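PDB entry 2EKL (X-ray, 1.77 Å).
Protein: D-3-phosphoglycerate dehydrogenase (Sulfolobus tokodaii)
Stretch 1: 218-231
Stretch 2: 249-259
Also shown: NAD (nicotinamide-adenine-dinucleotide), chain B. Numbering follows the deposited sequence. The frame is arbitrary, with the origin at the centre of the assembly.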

ATOM      1  N   GLN A 218      16.557   0.982  21.781  1.00 19.44           N
ATOM      2  CA  GLN A 218      15.485   0.330  21.038  1.00 18.28           C
ATOM      3  C   GLN A 218      15.972  -0.140  19.670  1.00 18.37           C
ATOM      4  O   GLN A 218      15.635  -1.237  19.232  1.00 18.46           O
ATOM      5  CB  GLN A 218      14.295   1.284  20.872  1.00 18.82           C
ATOM      6  CG  GLN A 218      13.573   1.648  22.176  1.00 19.90           C
ATOM      7  CD  GLN A 218      14.418   2.499  23.113  1.00 19.60           C
ATOM      8  OE1 GLN A 218      15.012   3.495  22.702  1.00 19.36           O
ATOM      9  NE2 GLN A 218      14.460   2.117  24.383  1.00 21.48           N
ATOM     10  N   PHE A 219      16.759   0.690  18.993  1.00 17.01           N
ATOM     11  CA  PHE A 219      17.295   0.316  17.687  1.00 18.25           C
ATOM     12  C   PHE A 219      18.193  -0.913  17.823  1.00 18.12           C
ATOM     13  O   PHE A 219      18.205  -1.786  16.957  1.00 17.04           O
ATOM     14  CB  PHE A 219      18.105   1.471  17.085  1.00 17.27           C
ATOM     15  CG  PHE A 219      17.282   2.444  16.286  1.00 17.90           C
ATOM     16  CD1 PHE A 219      16.768   2.085  15.042  1.00 17.01           C
ATOM     17  CD2 PHE A 219      17.010   3.714  16.780  1.00 18.38           C
ATOM     18  CE1 PHE A 219      15.994   2.975  14.302  1.00 18.96           C
ATOM     19  CE2 PHE A 219      16.233   4.618  16.047  1.00 18.80           C
ATOM     20  CZ  PHE A 219      15.725   4.245  14.806  1.00 18.21           C
ATOM     21  N   GLU A 220      18.949  -0.978  18.914  1.00 17.73           N
ATOM     22  CA  GLU A 220      19.847  -2.105  19.133  1.00 20.04           C
ATOM     23  C   GLU A 220      19.065  -3.401  19.355  1.00 18.86           C
ATOM     24  O   GLU A 220      19.495  -4.475  18.934  1.00 20.15           O
ATOM     25  CB  GLU A 220      20.753  -1.820  20.336  1.00 22.39           C
ATOM     26  CG  GLU A 220      21.941  -2.763  20.475  1.00 25.96           C
ATOM     27  CD  GLU A 220      22.823  -2.790  19.235  1.00 28.68           C
ATOM     28  OE1 GLU A 220      23.129  -1.708  18.691  1.00 28.46           O
ATOM     29  OE2 GLU A 220      23.215  -3.895  18.806  1.00 32.39           O
ATOM     30  N   LEU A 221      17.915  -3.294  20.013  1.00 18.67           N
ATOM     31  CA  LEU A 221      17.074  -4.452  20.297  1.00 19.74           C
ATOM     32  C   LEU A 221      16.373  -5.004  19.060  1.00 19.27           C
ATOM     33  O   LEU A 221      15.999  -6.172  19.021  1.00 18.97           O
ATOM     34  CB  LEU A 221      16.009  -4.087  21.335  1.00 22.51           C
ATOM     35  CG  LEU A 221      16.404  -4.054  22.814  1.00 23.05           C
ATOM     36  CD1 LEU A 221      15.348  -3.298  23.611  1.00 25.62           C
ATOM     37  CD2 LEU A 221      16.559  -5.482  23.330  1.00 23.18           C
ATOM     38  N   MET A 222      16.198  -4.159  18.049  1.00 17.85           N
ATOM     39  CA  MET A 222      15.501  -4.566  16.838  1.00 18.66           C
ATOM     40  C   MET A 222      16.110  -5.729  16.072  1.00 19.44           C
ATOM     41  O   MET A 222      17.302  -6.028  16.191  1.00 18.83           O
ATOM     42  CB  MET A 222      15.359  -3.373  15.893  1.00 17.45           C
ATOM     43  CG  MET A 222      14.439  -2.288  16.403  1.00 18.79           C
ATOM     44  SD  MET A 222      14.434  -0.903  15.265  1.00 16.86           S
ATOM     45  CE  MET A 222      13.676   0.362  16.268  1.00 16.84           C
ATOM     46  N   LYS A 223      15.270  -6.388  15.279  1.00 17.92           N
ATOM     47  CA  LYS A 223      15.719  -7.503  14.459  1.00 20.30           C
ATOM     48  C   LYS A 223      16.448  -6.928  13.256  1.00 19.75           C
ATOM     49  O   LYS A 223      16.234  -5.774  12.887  1.00 19.81           O
ATOM     50  CB  LYS A 223      14.531  -8.330  13.951  1.00 19.68           C
ATOM     51  CG  LYS A 223      13.743  -9.059  15.020  1.00 20.11           C
ATOM     52  CD  LYS A 223      12.700  -9.994  14.401  1.00 21.64           C
ATOM     53  CE  LYS A 223      13.360 -11.082  13.557  1.00 22.89           C
ATOM     54  NZ  LYS A 223      12.383 -12.062  12.980  1.00 19.72           N
ATOM     55  N   ASP A 224      17.313  -7.731  12.648  1.00 20.19           N
ATOM     56  CA  ASP A 224      18.027  -7.295  11.457  1.00 20.66           C
ATOM     57  C   ASP A 224      17.015  -7.207  10.316  1.00 19.29           C
ATOM     58  O   ASP A 224      16.074  -8.003  10.251  1.00 17.94           O
ATOM     59  CB  ASP A 224      19.129  -8.295  11.093  1.00 24.66           C
ATOM     60  CG  ASP A 224      20.239  -8.344  12.126  1.00 30.71           C
ATOM     61  OD1 ASP A 224      20.723  -7.263  12.527  1.00 32.40           O
ATOM     62  OD2 ASP A 224      20.636  -9.459  12.532  1.00 33.22           O
ATOM     63  N   ASN A 225      17.210  -6.239   9.426  1.00 17.27           N
ATOM     64  CA  ASN A 225      16.330  -6.034   8.276  1.00 17.53           C
ATOM     65  C   ASN A 225      14.922  -5.590   8.637  1.00 16.40           C
ATOM     66  O   ASN A 225      13.980  -5.809   7.876  1.00 15.18           O
ATOM     67  CB  ASN A 225      16.256  -7.303   7.428  1.00 20.18           C
ATOM     68  CG  ASN A 225      17.538  -7.572   6.691  1.00 28.05           C
ATOM     69  OD1 ASN A 225      18.203  -8.585   6.918  1.00 32.79           O
ATOM     70  ND2 ASN A 225      17.905  -6.655   5.802  1.00 28.25           N
ATOM     71  N   VAL A 226      14.783  -4.953   9.794  1.00 16.04           N
ATOM     72  CA  VAL A 226      13.483  -4.475  10.240  1.00 15.93           C
ATOM     73  C   VAL A 226      12.990  -3.354   9.327  1.00 15.92           C
ATOM     74  O   VAL A 226      13.789  -2.607   8.754  1.00 15.20           O
ATOM     75  CB  VAL A 226      13.563  -3.949  11.701  1.00 15.10           C
ATOM     76  CG1 VAL A 226      14.489  -2.732  11.772  1.00 17.37           C
ATOM     77  CG2 VAL A 226      12.176  -3.590  12.214  1.00 15.35           C
ATOM     78  N   ILE A 227      11.674  -3.269   9.170  1.00 13.96           N
ATOM     79  CA  ILE A 227      11.046  -2.217   8.380  1.00 15.19           C
ATOM     80  C   ILE A 227      10.307  -1.371   9.408  1.00 14.40           C
ATOM     81  O   ILE A 227       9.534  -1.897  10.215  1.00 15.29           O
ATOM     82  CB  ILE A 227      10.021  -2.775   7.363  1.00 14.74           C
ATOM     83  CG1 ILE A 227      10.744  -3.547   6.260  1.00 15.53           C
ATOM     84  CG2 ILE A 227       9.210  -1.629   6.755  1.00 16.23           C
ATOM     85  CD1 ILE A 227       9.809  -4.253   5.300  1.00 17.69           C
ATOM     86  N   ILE A 228      10.565  -0.071   9.405  1.00 15.07           N
ATOM     87  CA  ILE A 228       9.919   0.825  10.357  1.00 15.72           C
ATOM     88  C   ILE A 228       9.003   1.801   9.628  1.00 15.82           C
ATOM     89  O   ILE A 228       9.432   2.476   8.696  1.00 14.77           O
ATOM     90  CB  ILE A 228      10.973   1.630  11.157  1.00 15.76           C
ATOM     91  CG1 ILE A 228      11.960   0.671  11.828  1.00 15.47           C
ATOM     92  CG2 ILE A 228      10.285   2.498  12.199  1.00 16.39           C
ATOM     93  CD1 ILE A 228      13.138   1.375  12.527  1.00 17.55           C
ATOM     94  N   VAL A 229       7.745   1.869  10.055  1.00 13.71           N
ATOM     95  CA  VAL A 229       6.775   2.768   9.431  1.00 13.13           C
ATOM     96  C   VAL A 229       6.339   3.795  10.463  1.00 14.54           C
ATOM     97  O   VAL A 229       6.105   3.456  11.624  1.00 16.72           O
ATOM     98  CB  VAL A 229       5.524   1.997   8.932  1.00 15.84           C
ATOM     99  CG1 VAL A 229       4.562   2.955   8.226  1.00 14.42           C
ATOM    100  CG2 VAL A 229       5.945   0.887   7.979  1.00 15.37           C
ATOM    101  N   ASN A 230       6.225   5.050  10.046  1.00 13.82           N
ATOM    102  CA  ASN A 230       5.821   6.098  10.973  1.00 15.18           C
ATOM    103  C   ASN A 230       4.855   7.102  10.352  1.00 16.80           C
ATOM    104  O   ASN A 230       5.224   7.850   9.451  1.00 16.96           O
ATOM    105  CB  ASN A 230       7.065   6.837  11.488  1.00 15.91           C
ATOM    106  CG  ASN A 230       6.742   7.845  12.591  1.00 16.12           C
ATOM    107  OD1 ASN A 230       5.593   7.985  13.009  1.00 17.30           O
ATOM    108  ND2 ASN A 230       7.764   8.549  13.063  1.00 16.64           N
ATOM    109  N   THR A 231       3.614   7.100  10.828  1.00 15.53           N
ATOM    110  CA  THR A 231       2.624   8.058  10.348  1.00 16.44           C
ATOM    111  C   THR A 231       2.094   8.851  11.535  1.00 17.40           C
ATOM    112  O   THR A 231       1.075   9.528  11.426  1.00 19.49           O
ATOM    113  CB  THR A 231       1.431   7.379   9.639  1.00 15.71           C
ATOM    114  OG1 THR A 231       0.820   6.429  10.520  1.00 16.89           O
ATOM    115  CG2 THR A 231       1.891   6.682   8.370  1.00 15.74           C
ATOM    116  N   GLY A 249      23.216  -0.780   7.848  1.00 24.95           N
ATOM    117  CA  GLY A 249      22.568  -1.819   7.070  1.00 24.79           C
ATOM    118  C   GLY A 249      21.554  -2.626   7.865  1.00 23.72           C
ATOM    119  O   GLY A 249      20.984  -3.592   7.353  1.00 23.14           O
ATOM    120  N   LYS A 250      21.312  -2.234   9.112  1.00 20.64           N
ATOM    121  CA  LYS A 250      20.362  -2.967   9.942  1.00 19.90           C
ATOM    122  C   LYS A 250      18.911  -2.716   9.561  1.00 18.70           C
ATOM    123  O   LYS A 250      18.112  -3.650   9.492  1.00 19.51           O
ATOM    124  CB  LYS A 250      20.548  -2.629  11.423  1.00 20.37           C
ATOM    125  CG  LYS A 250      19.670  -3.489  12.327  1.00 22.04           C
ATOM    126  CD  LYS A 250      19.985  -3.302  13.798  1.00 21.88           C
ATOM    127  CE  LYS A 250      19.178  -4.281  14.638  1.00 22.28           C
ATOM    128  NZ  LYS A 250      19.461  -4.146  16.093  1.00 21.50           N
ATOM    129  N   VAL A 251      18.566  -1.453   9.334  1.00 17.22           N
ATOM    130  CA  VAL A 251      17.200  -1.095   8.966  1.00 16.58           C
ATOM    131  C   VAL A 251      17.019  -1.272   7.465  1.00 17.89           C
ATOM    132  O   VAL A 251      17.725  -0.649   6.672  1.00 17.16           O
ATOM    133  CB  VAL A 251      16.891   0.373   9.360  1.00 16.56           C
ATOM    134  CG1 VAL A 251      15.487   0.762   8.907  1.00 17.02           C
ATOM    135  CG2 VAL A 251      17.026   0.540  10.872  1.00 20.51           C
ATOM    136  N   TYR A 252      16.086  -2.138   7.080  1.00 15.89           N
ATOM    137  CA  TYR A 252      15.820  -2.397   5.671  1.00 17.30           C
ATOM    138  C   TYR A 252      15.214  -1.154   5.031  1.00 16.20           C
ATOM    139  O   TYR A 252      15.551  -0.788   3.898  1.00 17.28           O
ATOM    140  CB  TYR A 252      14.848  -3.573   5.530  1.00 16.98           C
ATOM    141  CG  TYR A 252      14.557  -3.967   4.102  1.00 19.10           C
ATOM    142  CD1 TYR A 252      15.465  -4.732   3.369  1.00 21.10           C
ATOM    143  CD2 TYR A 252      13.373  -3.571   3.478  1.00 19.26           C
ATOM    144  CE1 TYR A 252      15.199  -5.097   2.050  1.00 21.56           C
ATOM    145  CE2 TYR A 252      13.099  -3.928   2.156  1.00 19.96           C
ATOM    146  CZ  TYR A 252      14.016  -4.693   1.451  1.00 21.82           C
ATOM    147  OH  TYR A 252      13.753  -5.062   0.150  1.00 24.43           O
ATOM    148  N   ALA A 253      14.317  -0.502   5.763  1.00 14.94           N
ATOM    149  CA  ALA A 253      13.668   0.694   5.256  1.00 14.65           C
ATOM    150  C   ALA A 253      12.912   1.449   6.337  1.00 16.15           C
ATOM    151  O   ALA A 253      12.453   0.861   7.322  1.00 16.43           O
ATOM    152  CB  ALA A 253      12.704   0.322   4.117  1.00 16.49           C
ATOM    153  N   TYR A 254      12.807   2.760   6.147  1.00 14.56           N
ATOM    154  CA  TYR A 254      12.057   3.625   7.044  1.00 14.72           C
ATOM    155  C   TYR A 254      11.041   4.310   6.133  1.00 15.02           C
ATOM    156  O   TYR A 254      11.415   5.022   5.196  1.00 15.57           O
ATOM    157  CB  TYR A 254      12.958   4.682   7.698  1.00 14.78           C
ATOM    158  CG  TYR A 254      12.224   5.623   8.641  1.00 14.33           C
ATOM    159  CD1 TYR A 254      11.649   5.153   9.826  1.00 16.48           C
ATOM    160  CD2 TYR A 254      12.115   6.983   8.354  1.00 13.43           C
ATOM    161  CE1 TYR A 254      10.987   6.020  10.700  1.00 15.61           C
ATOM    162  CE2 TYR A 254      11.456   7.856   9.220  1.00 15.00           C
ATOM    163  CZ  TYR A 254      10.895   7.368  10.391  1.00 15.29           C
ATOM    164  OH  TYR A 254      10.254   8.232  11.249  1.00 17.09           O
ATOM    165  N   ALA A 255       9.759   4.059   6.380  1.00 13.76           N
ATOM    166  CA  ALA A 255       8.690   4.654   5.577  1.00 14.46           C
ATOM    167  C   ALA A 255       7.924   5.602   6.479  1.00 14.50           C
ATOM    168  O   ALA A 255       7.377   5.183   7.495  1.00 16.19           O
ATOM    169  CB  ALA A 255       7.766   3.562   5.044  1.00 15.02           C
ATOM    170  N   THR A 256       7.856   6.875   6.104  1.00 14.41           N
ATOM    171  CA  THR A 256       7.196   7.845   6.961  1.00 13.77           C
ATOM    172  C   THR A 256       6.391   8.910   6.230  1.00 14.49           C
ATOM    173  O   THR A 256       6.689   9.260   5.089  1.00 13.22           O
ATOM    174  CB  THR A 256       8.252   8.545   7.846  1.00 14.60           C
ATOM    175  OG1 THR A 256       7.609   9.420   8.773  1.00 16.79           O
ATOM    176  CG2 THR A 256       9.215   9.359   6.977  1.00 16.92           C
ATOM    177  N   ASP A 257       5.358   9.413   6.903  1.00 13.62           N
ATOM    178  CA  ASP A 257       4.526  10.474   6.357  1.00 13.81           C
ATOM    179  C   ASP A 257       4.886  11.754   7.117  1.00 13.42           C
ATOM    180  O   ASP A 257       4.376  12.833   6.818  1.00 15.89           O
ATOM    181  CB  ASP A 257       3.043  10.148   6.562  1.00 14.13           C
ATOM    182  CG  ASP A 257       2.122  11.191   5.951  1.00 13.89           C
ATOM    183  OD1 ASP A 257       2.302  11.525   4.758  1.00 13.52           O
ATOM    184  OD2 ASP A 257       1.209  11.672   6.659  1.00 16.26           O
ATOM    185  N   VAL A 258       5.769  11.620   8.102  1.00 15.51           N
ATOM    186  CA  VAL A 258       6.184  12.760   8.919  1.00 17.93           C
ATOM    187  C   VAL A 258       7.704  12.903   9.032  1.00 20.64           C
ATOM    188  O   VAL A 258       8.429  11.919   9.214  1.00 19.48           O
ATOM    189  CB  VAL A 258       5.586  12.655  10.343  1.00 17.19           C
ATOM    190  CG1 VAL A 258       4.065  12.689  10.269  1.00 18.07           C
ATOM    191  CG2 VAL A 258       6.061  11.373  11.015  1.00 18.32           C
ATOM    192  N   PHE A 259       8.185  14.136   8.916  1.00 22.20           N
ATOM    193  CA  PHE A 259       9.613  14.407   9.010  1.00 22.84           C
ATOM    194  C   PHE A 259       9.847  15.474  10.073  1.00 24.15           C
ATOM    195  O   PHE A 259       8.997  16.333  10.301  1.00 25.05           O
ATOM    196  CB  PHE A 259      10.158  14.881   7.658  1.00 23.40           C
ATOM    197  CG  PHE A 259      11.339  14.086   7.167  1.00 21.10           C
ATOM    198  CD1 PHE A 259      11.204  12.736   6.854  1.00 22.23           C
ATOM    199  CD2 PHE A 259      12.588  14.686   7.020  1.00 20.62           C
ATOM    200  CE1 PHE A 259      12.296  11.994   6.404  1.00 21.88           C
ATOM    201  CE2 PHE A 259      13.684  13.953   6.570  1.00 21.16           C
ATOM    202  CZ  PHE A 259      13.538  12.604   6.261  1.00 24.01           C
TER
HETATM  203  PA  NAD B1300      -4.742   7.896  19.949  1.00 21.06           P
HETATM  204  O1A NAD B1300      -6.014   7.206  19.670  1.00 20.44           O
HETATM  205  O2A NAD B1300      -4.760   8.926  21.066  1.00 18.98           O
HETATM  206  O5B NAD B1300      -3.650   6.758  20.231  1.00 21.90           O
HETATM  207  C5B NAD B1300      -2.325   7.132  20.578  1.00 21.47           C
HETATM  208  C4B NAD B1300      -1.788   5.871  21.490  1.00 23.44           C
HETATM  209  O4B NAD B1300      -0.356   5.892  21.602  1.00 24.95           O
HETATM  210  C3B NAD B1300      -2.507   5.859  22.881  1.00 23.53           C
HETATM  211  O3B NAD B1300      -3.112   4.596  23.152  1.00 21.77           O
HETATM  212  C2B NAD B1300      -1.382   6.300  23.826  1.00 25.95           C
HETATM  213  O2B NAD B1300      -1.472   5.920  25.178  1.00 25.74           O
HETATM  214  C1B NAD B1300      -0.233   5.762  23.057  1.00 25.19           C
HETATM  215  N9A NAD B1300       1.097   6.276  23.517  1.00 26.04           N
HETATM  216  C8A NAD B1300       1.499   7.551  23.886  1.00 26.96           C
HETATM  217  N7A NAD B1300       2.807   7.532  24.235  1.00 28.93           N
HETATM  218  C5A NAD B1300       3.257   6.264  24.095  1.00 29.54           C
HETATM  219  C6A NAD B1300       4.527   5.592  24.299  1.00 31.61           C
HETATM  220  N6A NAD B1300       5.590   6.257  24.723  1.00 34.11           N
HETATM  221  N1A NAD B1300       4.644   4.185  24.041  1.00 31.28           N
HETATM  222  C2A NAD B1300       3.530   3.410  23.582  1.00 31.34           C
HETATM  223  N3A NAD B1300       2.289   4.061  23.383  1.00 26.81           N
HETATM  224  C4A NAD B1300       2.169   5.454  23.636  1.00 27.80           C
HETATM  225  O3  NAD B1300      -4.255   8.680  18.628  1.00 21.21           O
HETATM  226  PN  NAD B1300      -4.470   8.322  17.069  1.00 21.77           P
HETATM  227  O1N NAD B1300      -4.482   6.863  16.888  1.00 21.50           O
HETATM  228  O2N NAD B1300      -5.723   9.039  16.692  1.00 22.91           O
HETATM  229  O5D NAD B1300      -3.209   9.077  16.498  1.00 23.42           O
HETATM  230  C5D NAD B1300      -1.939   8.466  16.571  1.00 22.92           C
HETATM  231  C4D NAD B1300      -0.859   9.361  16.001  1.00 24.51           C
HETATM  232  O4D NAD B1300      -1.043   9.601  14.618  1.00 21.35           O
HETATM  233  C3D NAD B1300      -0.729  10.778  16.633  1.00 23.97           C
HETATM  234  O3D NAD B1300       0.649  11.131  16.829  1.00 25.10           O
HETATM  235  C2D NAD B1300      -1.461  11.649  15.678  1.00 23.92           C
HETATM  236  O2D NAD B1300      -1.209  13.025  15.889  1.00 25.81           O
HETATM  237  C1D NAD B1300      -0.987  11.001  14.407  1.00 23.02           C
HETATM  238  N1N NAD B1300      -1.748  11.279  13.155  1.00 21.81           N
HETATM  239  C2N NAD B1300      -1.003  11.591  11.974  1.00 21.52           C
HETATM  240  C3N NAD B1300      -1.710  11.860  10.765  1.00 21.19           C
HETATM  241  C7N NAD B1300      -0.946  12.178   9.536  1.00 20.79           C
HETATM  242  O7N NAD B1300      -1.493  13.068   8.691  1.00 21.24           O
HETATM  243  N7N NAD B1300       0.228  11.649   9.226  1.00 20.69           N
HETATM  244  C4N NAD B1300      -3.197  11.803  10.793  1.00 22.15           C
HETATM  245  C5N NAD B1300      -3.939  11.485  11.999  1.00 22.62           C
HETATM  246  C6N NAD B1300      -3.194  11.221  13.192  1.00 22.58           C

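The most unusual feature of this contact is a lysine whose ammonium sits among the carbonyls at the end of a helix. Lys250 runs out fully extended, all four chi angles near 180°, and delivers its ammonium to carbonyls at the end of the helix of the first stretch and just past it. NZ donates a hydrogen bond to Phe219 O at 2.8 Å and a weak one to Met222 O at 2.9 Å, and Glu220 O also lies 2.9 Å from Lys250 NZ. Phe219 O also accepts from Met222 N. Carbonyl oxygens gather at the C-terminal end of a helix, where the dipole is negative, so a cation suits the place. Met222 is the first residue to leave helical angles, and its CB packs 4.1 Å from Lys250 CE. No residue of the second stretch gives up more surface to the first.

The same lysine also opens the backbone pairing. Its carbonyl O accepts from Asn225 N at 2.7 Å, within the type II turn from Lys223 to Val226; Asn225 holds the positive phi that such a turn favours at this position. Tyr252 N then donates to Val226 O at 2.9 Å, at the corner where the second chain changes direction.

Beyond the corner the two chains settle into a regular parallel ladder, their axes 13° apart and 4.6 Å at closest approach. Ile228 N reaches Ala253 O (3.0 Å), Ala255 N reaches Ile228 O (2.8 Å), Asn230 N reaches Ala255 O (2.8 Å) and Asp257 N reaches Asn230 O (3.0 Å). Ile228 and Asn230 thus each spend both N and O on the neighbour, the alternation expected of parallel strands. Between these bonds, CA-H...O contacts fill in, the shortest being Val229 CA to Ala255 O and Thr256 CA to Asn230 O, both 3.2 Å.

Side chains divide by face. On one, Ile227 and Val229 sit beside Ala253 and Ala255: branched residues on one strand, methyls on the other, with Val229 CG2 4.4 Å from Ala255 CB. The opposite face carries Ile228, Asn230, Tyr254 and Thr256. Here Ile228 CG2 meets Tyr254 CD1 at 3.8 Å, while Ile228 CD1 extends to Val251 CG2 at 4.3 Å. That same valine methyl lies 4.3 Å from Phe219 CE1, linking the sheet to the helix in a small apolar cluster.

The buried amide on this face is not left idle. Asn230 ND2 donates to Tyr254 OH at 3.1 Å, with a near-straight angle of 159°, so the tyrosine offers its hydroxyl to the amide while its aromatic ring packs against Ile228. Thr256 OG1 stands 2.9 Å from Asn230 O and 2.7 Å from Val258 O, two acceptors competing for one proton.

Where the strands end, the paired chains present groups to the cofactor. NAD N7N donates to Thr231 O at 3.2 Å and to Asp257 OD2 at 2.7 Å, one acceptor from each stretch, so the parallel register helps set the carboxamide site of this dehydrogenase.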